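Local coordinates for erythrocyte membrane protein 1 (Plasmodium falciparum, PDB 6S8T) that binds the host receptor ICAM-1 through this DBLbeta domain, one piece of a much longer surface protein by which Plasmodium falciparum-infected erythrocytes adhere to host cells, at residues A20-H24 with L287-I291. Numbering follows the deposited sequence. Where two conformers were deposited one is given.
Sequences AHQMH and LDDYI
A helix-on-loop contact, apolar at its centre and closed by one hydrogen bond, seats helix 16-32 of this DBLbeta domain on the link between helices 246-268 and 293-319, tying an N-terminal helix into the largely helical Duffy-binding-like fold across 263 residues of sequence. Residues 20-24 are regular alpha helix (phi/psi near -63/-40). Residues 288-290 form a 3-10 turn, with Tyr-290 N bonded to Leu-287 O (3.2 Å) and Ile-291 N to Asp-288 O (3.1 Å), which sets Leu-287 and Tyr-290 facing the helix while Asp-288 points away. The closest CA atoms, those of Ala-20 and Tyr-290, are 5.2 Å apart. So short a spacing suits the small alanine, whose CB lies 4.0 Å from Leu-287 CB, 4.1 Å from Tyr-290 CB and 4.0 Å from Ile-291 CG1. Leucine's branched end lets Leu-287 (m, t) reach two residues, CD1 3.7 Å from His-21 CB and CD2 4.0 Å from His-24 CB. Tyrosine offers both an apolar face and a polar tip: Tyr-290, chi1 m, turns one ring face to CB of His-24, 3.7 Å from the ring centroid, a CH-pi contact. With chi1 t, His-24 donates a hydrogen bond from ND1 to Tyr-290 OH (2.7 Å). Met-23 CB meets Tyr-290 CB at 3.9 Å before its flexible thioether leads off to helix 388-402. Glu-254 of helix 246-268 also hydrogen-bonds Tyr-290 OH, while salt bridges join Asp-289 to Arg-257 of that helix and Asp-288 to Arg-183 of helix 172-194.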
ATOM      1  N   ALA A  20      -0.873  13.622   7.514  1.00 31.32           N
ATOM      2  CA  ALA A  20       0.355  13.234   6.828  1.00 29.78           C
ATOM      3  C   ALA A  20       1.247  14.441   6.573  1.00 29.85           C
ATOM      4  O   ALA A  20       2.473  14.356   6.705  1.00 29.82           O
ATOM      5  CB  ALA A  20       0.022  12.528   5.511  1.00 28.07           C
ATOM      6  N   HIS A  21       0.645  15.574   6.206  1.00 32.15           N
ATOM      7  CA  HIS A  21       1.414  16.798   6.015  1.00 39.49           C
ATOM      8  C   HIS A  21       2.139  17.200   7.295  1.00 42.49           C
ATOM      9  O   HIS A  21       3.275  17.684   7.247  1.00 44.33           O
ATOM     10  CB  HIS A  21       0.490  17.917   5.535  1.00 46.62           C
ATOM     11  CG  HIS A  21       1.204  19.185   5.189  1.00 56.90           C
ATOM     12  ND1 HIS A  21       1.507  20.148   6.127  1.00 60.63           N
ATOM     13  CD2 HIS A  21       1.673  19.650   4.007  1.00 59.36           C
ATOM     14  CE1 HIS A  21       2.134  21.151   5.539  1.00 62.52           C
ATOM     15  NE2 HIS A  21       2.248  20.874   4.253  1.00 62.08           N
ATOM     16  N   GLN A  22       1.503  16.994   8.452  1.00 42.30           N
ATOM     17  CA  GLN A  22       2.162  17.307   9.717  1.00 43.21           C
ATOM     18  C   GLN A  22       3.340  16.373   9.972  1.00 41.44           C
ATOM     19  O   GLN A  22       4.396  16.812  10.443  1.00 42.92           O
ATOM     20  CB  GLN A  22       1.157  17.232  10.867  1.00 42.45           C
ATOM     21  CG  GLN A  22       1.762  17.447  12.248  1.00 45.89           C
ATOM     22  CD  GLN A  22       0.735  17.317  13.353  1.00 48.92           C
ATOM     23  OE1 GLN A  22      -0.455  17.553  13.140  1.00 48.79           O
ATOM     24  NE2 GLN A  22       1.185  16.927  14.540  1.00 54.49           N
ATOM     25  N   MET A  23       3.178  15.082   9.668  1.00 40.55           N
ATOM     26  CA  MET A  23       4.283  14.141   9.824  1.00 42.72           C
ATOM     27  C   MET A  23       5.447  14.486   8.899  1.00 43.99           C
ATOM     28  O   MET A  23       6.611  14.320   9.282  1.00 42.16           O
ATOM     29  CB  MET A  23       3.798  12.709   9.570  1.00 44.23           C
ATOM     30  CG  MET A  23       2.678  12.240  10.498  1.00 48.86           C
ATOM     31  SD  MET A  23       3.171  12.118  12.233  1.00 60.30           S
ATOM     32  CE  MET A  23       1.613  11.675  12.998  1.00 62.84           C
ATOM     33  N   HIS A  24       5.153  14.967   7.684  1.00 44.00           N
ATOM     34  CA  HIS A  24       6.211  15.356   6.752  1.00 42.59           C
ATOM     35  C   HIS A  24       7.013  16.541   7.276  1.00 46.67           C
ATOM     36  O   HIS A  24       8.246  16.562   7.163  1.00 48.49           O
ATOM     37  CB  HIS A  24       5.614  15.694   5.386  1.00 41.46           C
ATOM     38  CG  HIS A  24       6.573  16.384   4.462  1.00 41.82           C
ATOM     39  ND1 HIS A  24       7.740  15.797   4.021  1.00 42.03           N
ATOM     40  CD2 HIS A  24       6.534  17.613   3.891  1.00 43.98           C
ATOM     41  CE1 HIS A  24       8.379  16.633   3.220  1.00 42.79           C
ATOM     42  NE2 HIS A  24       7.668  17.742   3.125  1.00 44.33           N
ATOM     43  N   LEU A 287       1.803  12.654  -0.321  1.00 36.04           N
ATOM     44  CA  LEU A 287       2.099  12.482   1.096  1.00 34.31           C
ATOM     45  C   LEU A 287       1.748  11.086   1.599  1.00 33.32           C
ATOM     46  O   LEU A 287       1.690  10.867   2.815  1.00 31.29           O
ATOM     47  CB  LEU A 287       1.366  13.542   1.917  1.00 35.32           C
ATOM     48  CG  LEU A 287       1.844  14.983   1.729  1.00 38.48           C
ATOM     49  CD1 LEU A 287       0.903  15.950   2.426  1.00 43.04           C
ATOM     50  CD2 LEU A 287       3.263  15.142   2.253  1.00 38.03           C
ATOM     51  N   ASP A 288       1.520  10.136   0.686  1.00 30.07           N
ATOM     52  CA  ASP A 288       1.133   8.787   1.090  1.00 33.63           C
ATOM     53  C   ASP A 288       2.216   8.109   1.921  1.00 30.08           C
ATOM     54  O   ASP A 288       1.909   7.263   2.769  1.00 26.76           O
ATOM     55  CB  ASP A 288       0.809   7.945  -0.148  1.00 37.90           C
ATOM     56  CG  ASP A 288      -0.328   8.531  -0.984  1.00 43.41           C
ATOM     57  OD1 ASP A 288      -0.161   9.640  -1.539  1.00 44.60           O
ATOM     58  OD2 ASP A 288      -1.386   7.876  -1.091  1.00 44.78           O
ATOM     59  N   ASP A 289       3.483   8.462   1.701  1.00 28.99           N
ATOM     60  CA  ASP A 289       4.567   7.815   2.431  1.00 27.08           C
ATOM     61  C   ASP A 289       4.622   8.198   3.912  1.00 28.85           C
ATOM     62  O   ASP A 289       5.490   7.678   4.623  1.00 31.36           O
ATOM     63  CB  ASP A 289       5.910   8.118   1.757  1.00 23.54           C
ATOM     64  CG  ASP A 289       6.139   9.603   1.531  1.00 29.30           C
ATOM     65  OD1 ASP A 289       5.151  10.347   1.336  1.00 28.67           O
ATOM     66  OD2 ASP A 289       7.318  10.025   1.534  1.00 29.37           O
ATOM     67  N   TYR A 290       3.733   9.062   4.407  1.00 26.78           N
ATOM     68  CA  TYR A 290       3.665   9.356   5.836  1.00 25.59           C
ATOM     69  C   TYR A 290       2.431   8.775   6.509  1.00 29.59           C
ATOM     70  O   TYR A 290       2.228   9.005   7.705  1.00 31.34           O
ATOM     71  CB  TYR A 290       3.720  10.866   6.079  1.00 27.54           C
ATOM     72  CG  TYR A 290       4.987  11.493   5.567  1.00 37.80           C
ATOM     73  CD1 TYR A 290       6.148  11.493   6.331  1.00 40.64           C
ATOM     74  CD2 TYR A 290       5.030  12.066   4.305  1.00 46.93           C
ATOM     75  CE1 TYR A 290       7.312  12.061   5.851  1.00 49.09           C
ATOM     76  CE2 TYR A 290       6.183  12.633   3.819  1.00 51.18           C
ATOM     77  CZ  TYR A 290       7.320  12.632   4.593  1.00 52.73           C
ATOM     78  OH  TYR A 290       8.465  13.205   4.098  1.00 56.42           O
ATOM     79  N   ILE A 291       1.595   8.053   5.772  1.00 29.54           N
ATOM     80  CA  ILE A 291       0.466   7.336   6.358  0.50 29.55           C
ATOM     81  C   ILE A 291       0.952   5.937   6.715  1.00 28.13           C
ATOM     82  O   ILE A 291       1.568   5.266   5.873  1.00 26.32           O
ATOM     83  CB  ILE A 291      -0.732   7.296   5.395  0.50 30.37           C
ATOM     84  CG1 ILE A 291      -1.256   8.711   5.138  0.50 31.93           C
ATOM     85  CG2 ILE A 291      -1.830   6.395   5.939  0.50 29.14           C
ATOM     86  CD1 ILE A 291      -2.442   8.761   4.209  0.50 32.71           C
TER